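Long-range contact in methyltransferase small domain-containing protein (Thermoplasma acidophilum, PDB 1NE2), which is of unproven function but probably transfers methyl groups from S-adenosylmethionine, as Rossmann-like methyltransferases do: residues A160-V174 with A186-H198. Numbering follows the deposited sequence.
Sequences ARGDVFREEKVYITV and ARIEAVIFGVRNH
Gly194 O accepts two backbone N-H groups at once, from Phe165 N at 2.9 Å and Arg166 N at 3.2 Å, and so illustrates how a classic beta bulge is held in an antiparallel pair. Strands 162-173 and 187-197 form the antiparallel beta hairpin that ends the sheet, order 3-2-1-4-5-7-6, as in Rossmann-like methyltransferases, 187-197 lying between 142-147 and the outermost strand 162-173. At the bulge Phe165 CG sits between its backbone N and carbonyl carbon (chi1 58°), which lays the ring over Gly194, whose CA makes a CH-pi contact. A CB at Gly194 would collide with that ring. Farther along, Phe193 CE1 meets Glu167 CG at 3.3 Å, the two side chains running side by side, while Glu167 OE2 forms salt bridges with Arg151 and Arg155 of helix 151-161. Glu189 crosses Lys169 at about a right angle, CG to CG 3.3 Å, and its carboxylate forms a salt bridge with Arg151. An alanine in place of Glu189 would probably leave Arg151 without this mate and Lys169 CG and CD without their support. Near the connecting loop, Arg187 NH1 donates in its guanidinium plane to Thr173 OG1 at 2.8 Å. At the open end Gly162 CA stands over the His198 ring, 3.4 Å from its centroid, a CH-pi contact 3° off the normal.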
loop_
_atom_site.group_PDB
_atom_site.type_symbol
_atom_site.label_atom_id
_atom_site.label_comp_id
_atom_site.label_asym_id
_atom_site.label_seq_id
_atom_site.Cartn_x
_atom_site.Cartn_y
_atom_site.Cartn_z
ATOM N N ALA B 160 13.257 21.488 1.548
ATOM C CA ALA B 160 12.557 22.334 0.586
ATOM C C ALA B 160 11.150 21.812 0.295
ATOM O O ALA B 160 10.297 22.555 -0.188
ATOM C CB ALA B 160 13.352 22.422 -0.708
ATOM N N ARG B 161 10.903 20.543 0.602
ATOM C CA ARG B 161 9.591 19.953 0.346
ATOM C C ARG B 161 8.899 19.401 1.588
ATOM O O ARG B 161 7.766 18.926 1.507
ATOM C CB ARG B 161 9.711 18.846 -0.706
ATOM C CG ARG B 161 9.899 19.352 -2.129
ATOM C CD ARG B 161 8.691 20.159 -2.589
ATOM N NE ARG B 161 8.799 20.571 -3.987
ATOM C CZ ARG B 161 7.882 21.290 -4.629
ATOM N NH1 ARG B 161 6.783 21.685 -4.000
ATOM N NH2 ARG B 161 8.065 21.616 -5.902
ATOM N N GLY B 162 9.573 19.469 2.731
ATOM C CA GLY B 162 8.980 18.969 3.958
ATOM C C GLY B 162 9.719 19.405 5.206
ATOM O O GLY B 162 10.635 20.222 5.148
ATOM N N ASP B 163 9.313 18.857 6.346
ATOM C CA ASP B 163 9.946 19.183 7.612
ATOM C C ASP B 163 10.883 18.050 8.008
ATOM O O ASP B 163 10.441 16.918 8.230
ATOM C CB ASP B 163 8.886 19.386 8.696
ATOM C CG ASP B 163 7.960 20.550 8.391
ATOM O OD1 ASP B 163 8.455 21.693 8.316
ATOM O OD2 ASP B 163 6.742 20.322 8.223
ATOM N N VAL B 164 12.177 18.347 8.072
ATOM C CA VAL B 164 13.160 17.337 8.456
ATOM C C VAL B 164 13.175 17.242 9.976
ATOM O O VAL B 164 13.673 18.140 10.656
ATOM C CB VAL B 164 14.585 17.701 7.964
ATOM C CG1 VAL B 164 15.587 16.642 8.428
ATOM C CG2 VAL B 164 14.605 17.806 6.451
ATOM N N PHE B 165 12.620 16.164 10.520
ATOM C CA PHE B 165 12.601 16.009 11.966
ATOM C C PHE B 165 13.717 15.089 12.445
ATOM O O PHE B 165 13.968 14.984 13.643
ATOM C CB PHE B 165 11.227 15.521 12.434
ATOM C CG PHE B 165 10.802 14.224 11.829
ATOM C CD1 PHE B 165 11.217 13.020 12.381
ATOM C CD2 PHE B 165 9.966 14.205 10.714
ATOM C CE1 PHE B 165 10.804 11.811 11.840
ATOM C CE2 PHE B 165 9.547 13.001 10.162
ATOM C CZ PHE B 165 9.971 11.797 10.731
ATOM N N ARG B 166 14.393 14.431 11.505
ATOM C CA ARG B 166 15.512 13.566 11.851
ATOM C C ARG B 166 16.637 13.618 10.823
ATOM O O ARG B 166 16.403 13.513 9.617
ATOM C CB ARG B 166 15.060 12.104 12.025
ATOM C CG ARG B 166 16.216 11.144 12.358
ATOM C CD ARG B 166 15.705 9.776 12.814
ATOM N NE ARG B 166 14.782 9.937 13.932
ATOM C CZ ARG B 166 13.553 9.428 13.973
ATOM N NH1 ARG B 166 13.095 8.711 12.956
ATOM N NH2 ARG B 166 12.764 9.677 15.015
ATOM N N GLU B 167 17.852 13.839 11.324
ATOM C CA GLU B 167 19.072 13.846 10.518
ATOM C C GLU B 167 20.066 13.305 11.517
ATOM O O GLU B 167 20.711 14.051 12.257
ATOM C CB GLU B 167 19.497 15.243 10.076
ATOM C CG GLU B 167 20.632 15.155 9.071
ATOM C CD GLU B 167 21.132 16.501 8.600
ATOM O OE1 GLU B 167 20.365 17.481 8.657
ATOM O OE2 GLU B 167 22.294 16.567 8.154
ATOM N N GLU B 168 20.166 11.984 11.535
ATOM C CA GLU B 168 20.996 11.285 12.491
ATOM C C GLU B 168 22.228 10.598 11.929
ATOM O O GLU B 168 22.165 9.909 10.910
ATOM C CB GLU B 168 20.113 10.264 13.206
ATOM C CG GLU B 168 20.814 9.430 14.251
ATOM C CD GLU B 168 19.903 8.367 14.815
ATOM O OE1 GLU B 168 18.708 8.356 14.450
ATOM O OE2 GLU B 168 20.373 7.547 15.623
ATOM N N LYS B 169 23.350 10.776 12.617
ATOM C CA LYS B 169 24.592 10.155 12.193
ATOM C C LYS B 169 24.661 8.733 12.746
ATOM O O LYS B 169 24.430 8.507 13.932
ATOM C CB LYS B 169 25.788 10.968 12.702
ATOM C CG LYS B 169 27.141 10.382 12.334
ATOM C CD LYS B 169 28.289 11.207 12.905
ATOM C CE LYS B 169 28.302 11.167 14.427
ATOM N NZ LYS B 169 29.468 11.904 14.999
ATOM N N VAL B 170 24.956 7.780 11.874
ATOM C CA VAL B 170 25.087 6.384 12.270
ATOM C C VAL B 170 26.377 5.885 11.637
ATOM O O VAL B 170 26.719 6.266 10.519
ATOM C CB VAL B 170 23.893 5.523 11.782
ATOM C CG1 VAL B 170 22.607 6.012 12.423
ATOM C CG2 VAL B 170 23.781 5.585 10.281
ATOM N N TYR B 171 27.111 5.050 12.358
ATOM C CA TYR B 171 28.363 4.552 11.821
ATOM C C TYR B 171 28.235 3.170 11.216
ATOM O O TYR B 171 27.548 2.295 11.752
ATOM C CB TYR B 171 29.440 4.575 12.906
ATOM C CG TYR B 171 29.894 5.975 13.239
ATOM C CD1 TYR B 171 30.770 6.659 12.396
ATOM C CD2 TYR B 171 29.416 6.637 14.367
ATOM C CE1 TYR B 171 31.156 7.967 12.665
ATOM C CE2 TYR B 171 29.796 7.953 14.646
ATOM C CZ TYR B 171 30.665 8.608 13.791
ATOM O OH TYR B 171 31.047 9.904 14.054
ATOM N N ILE B 172 28.887 2.997 10.072
ATOM C CA ILE B 172 28.889 1.736 9.345
ATOM C C ILE B 172 30.336 1.281 9.230
ATOM O O ILE B 172 31.223 2.087 8.956
ATOM C CB ILE B 172 28.303 1.913 7.926
ATOM C CG1 ILE B 172 26.833 2.327 8.026
ATOM C CG2 ILE B 172 28.438 0.617 7.130
ATOM C CD1 ILE B 172 25.953 1.308 8.743
ATOM N N THR B 173 30.577 -0.007 9.443
ATOM C CA THR B 173 31.935 -0.529 9.363
ATOM C C THR B 173 32.452 -0.664 7.937
ATOM O O THR B 173 31.709 -1.016 7.027
ATOM C CB THR B 173 32.032 -1.916 10.042
ATOM O OG1 THR B 173 31.882 -1.764 11.458
ATOM C CG2 THR B 173 33.380 -2.575 9.742
ATOM N N VAL B 174 33.731 -0.363 7.748
ATOM C CA VAL B 174 34.352 -0.527 6.443
ATOM C C VAL B 174 35.309 -1.706 6.602
ATOM O O VAL B 174 36.291 -1.614 7.348
ATOM C CB VAL B 174 35.173 0.712 6.026
ATOM C CG1 VAL B 174 35.837 0.462 4.672
ATOM C CG2 VAL B 174 34.269 1.928 5.952
ATOM N N ALA B 186 37.968 2.988 10.782
ATOM C CA ALA B 186 37.328 1.690 10.636
ATOM C C ALA B 186 35.843 1.763 10.307
ATOM O O ALA B 186 35.270 0.797 9.805
ATOM C CB ALA B 186 37.533 0.880 11.912
ATOM N N ARG B 187 35.217 2.900 10.587
ATOM C CA ARG B 187 33.791 3.038 10.326
ATOM C C ARG B 187 33.414 4.369 9.701
ATOM O O ARG B 187 33.614 5.425 10.302
ATOM C CB ARG B 187 33.012 2.831 11.628
ATOM C CG ARG B 187 33.065 1.400 12.139
ATOM C CD ARG B 187 32.871 1.323 13.640
ATOM N NE ARG B 187 31.541 1.727 14.084
ATOM C CZ ARG B 187 30.424 1.063 13.811
ATOM N NH1 ARG B 187 30.468 -0.045 13.084
ATOM N NH2 ARG B 187 29.262 1.495 14.282
ATOM N N ILE B 188 32.869 4.310 8.488
ATOM C CA ILE B 188 32.449 5.512 7.779
ATOM C C ILE B 188 31.138 6.039 8.348
ATOM O O ILE B 188 30.496 5.393 9.179
ATOM C CB ILE B 188 32.265 5.254 6.269
ATOM C CG1 ILE B 188 31.406 4.006 6.052
ATOM C CG2 ILE B 188 33.622 5.132 5.597
ATOM C CD1 ILE B 188 31.164 3.673 4.596
ATOM N N GLU B 189 30.735 7.213 7.879
ATOM C CA GLU B 189 29.518 7.839 8.368
ATOM C C GLU B 189 28.331 7.685 7.423
ATOM O O GLU B 189 28.443 7.892 6.213
ATOM C CB GLU B 189 29.791 9.323 8.626
ATOM C CG GLU B 189 28.731 10.040 9.436
ATOM C CD GLU B 189 29.111 11.482 9.729
ATOM O OE1 GLU B 189 30.209 11.707 10.282
ATOM O OE2 GLU B 189 28.313 12.389 9.411
ATOM N N ALA B 190 27.193 7.298 7.984
ATOM C CA ALA B 190 25.970 7.162 7.209
ATOM C C ALA B 190 25.015 8.166 7.835
ATOM O O ALA B 190 25.293 8.711 8.908
ATOM C CB ALA B 190 25.408 5.744 7.325
ATOM N N VAL B 191 23.896 8.423 7.174
ATOM C CA VAL B 191 22.936 9.373 7.704
ATOM C C VAL B 191 21.508 8.875 7.547
ATOM O O VAL B 191 21.145 8.296 6.521
ATOM C CB VAL B 191 23.071 10.758 7.013
ATOM C CG1 VAL B 191 22.738 10.649 5.531
ATOM C CG2 VAL B 191 22.158 11.769 7.694
ATOM N N ILE B 192 20.716 9.094 8.591
ATOM C CA ILE B 192 19.311 8.722 8.611
ATOM C C ILE B 192 18.484 9.998 8.570
ATOM O O ILE B 192 18.678 10.894 9.397
ATOM C CB ILE B 192 18.940 7.951 9.899
ATOM C CG1 ILE B 192 19.565 6.553 9.877
ATOM C CG2 ILE B 192 17.411 7.856 10.032
ATOM C CD1 ILE B 192 19.344 5.771 11.168
ATOM N N PHE B 193 17.575 10.072 7.604
ATOM C CA PHE B 193 16.683 11.219 7.448
ATOM C C PHE B 193 15.246 10.790 7.690
ATOM O O PHE B 193 14.845 9.710 7.269
ATOM C CB PHE B 193 16.778 11.794 6.028
ATOM C CG PHE B 193 17.900 12.766 5.841
ATOM C CD1 PHE B 193 17.859 14.015 6.450
ATOM C CD2 PHE B 193 19.008 12.431 5.067
ATOM C CE1 PHE B 193 18.912 14.923 6.290
ATOM C CE2 PHE B 193 20.065 13.333 4.901
ATOM C CZ PHE B 193 20.012 14.577 5.514
ATOM N N GLY B 194 14.497 11.644 8.384
ATOM C CA GLY B 194 13.087 11.424 8.649
ATOM C C GLY B 194 12.465 12.751 8.265
ATOM O O GLY B 194 12.859 13.785 8.811
ATOM N N VAL B 195 11.516 12.738 7.331
ATOM C CA VAL B 195 10.896 13.977 6.851
ATOM C C VAL B 195 9.371 13.910 6.768
ATOM O O VAL B 195 8.806 12.880 6.376
ATOM C CB VAL B 195 11.417 14.331 5.429
ATOM C CG1 VAL B 195 11.064 15.774 5.086
ATOM C CG2 VAL B 195 12.920 14.096 5.336
ATOM N N ARG B 196 8.703 14.999 7.148
ATOM C CA ARG B 196 7.244 15.060 7.049
ATOM C C ARG B 196 6.922 15.861 5.789
ATOM O O ARG B 196 7.299 17.025 5.676
ATOM C CB ARG B 196 6.635 15.751 8.270
ATOM C CG ARG B 196 5.124 15.932 8.187
ATOM C CD ARG B 196 4.413 14.598 8.009
ATOM N NE ARG B 196 2.961 14.719 8.154
ATOM C CZ ARG B 196 2.155 15.281 7.257
ATOM N NH1 ARG B 196 2.649 15.776 6.131
ATOM N NH2 ARG B 196 0.852 15.357 7.493
ATOM N N ASN B 197 6.235 15.233 4.843
ATOM C CA ASN B 197 5.880 15.885 3.582
ATOM C C ASN B 197 4.993 17.115 3.800
ATOM O O ASN B 197 4.025 17.060 4.548
ATOM C CB ASN B 197 5.135 14.897 2.683
ATOM C CG ASN B 197 5.152 15.307 1.221
ATOM O OD1 ASN B 197 5.269 16.487 0.894
ATOM N ND2 ASN B 197 5.019 14.330 0.334
ATOM N N HIS B 198 5.328 18.222 3.146
ATOM C CA HIS B 198 4.533 19.444 3.257
ATOM C C HIS B 198 3.194 19.308 2.534
ATOM O O HIS B 198 2.215 19.966 2.895
ATOM C CB HIS B 198 5.288 20.627 2.649
ATOM C CG HIS B 198 6.302 21.237 3.563
ATOM N ND1 HIS B 198 7.321 22.044 3.104
ATOM C CD2 HIS B 198 6.431 21.194 4.910
ATOM C CE1 HIS B 198 8.035 22.470 4.131
ATOM N NE2 HIS B 198 7.516 21.969 5.237
HETATM O O HOH W 1 6.084 18.576 -0.671
#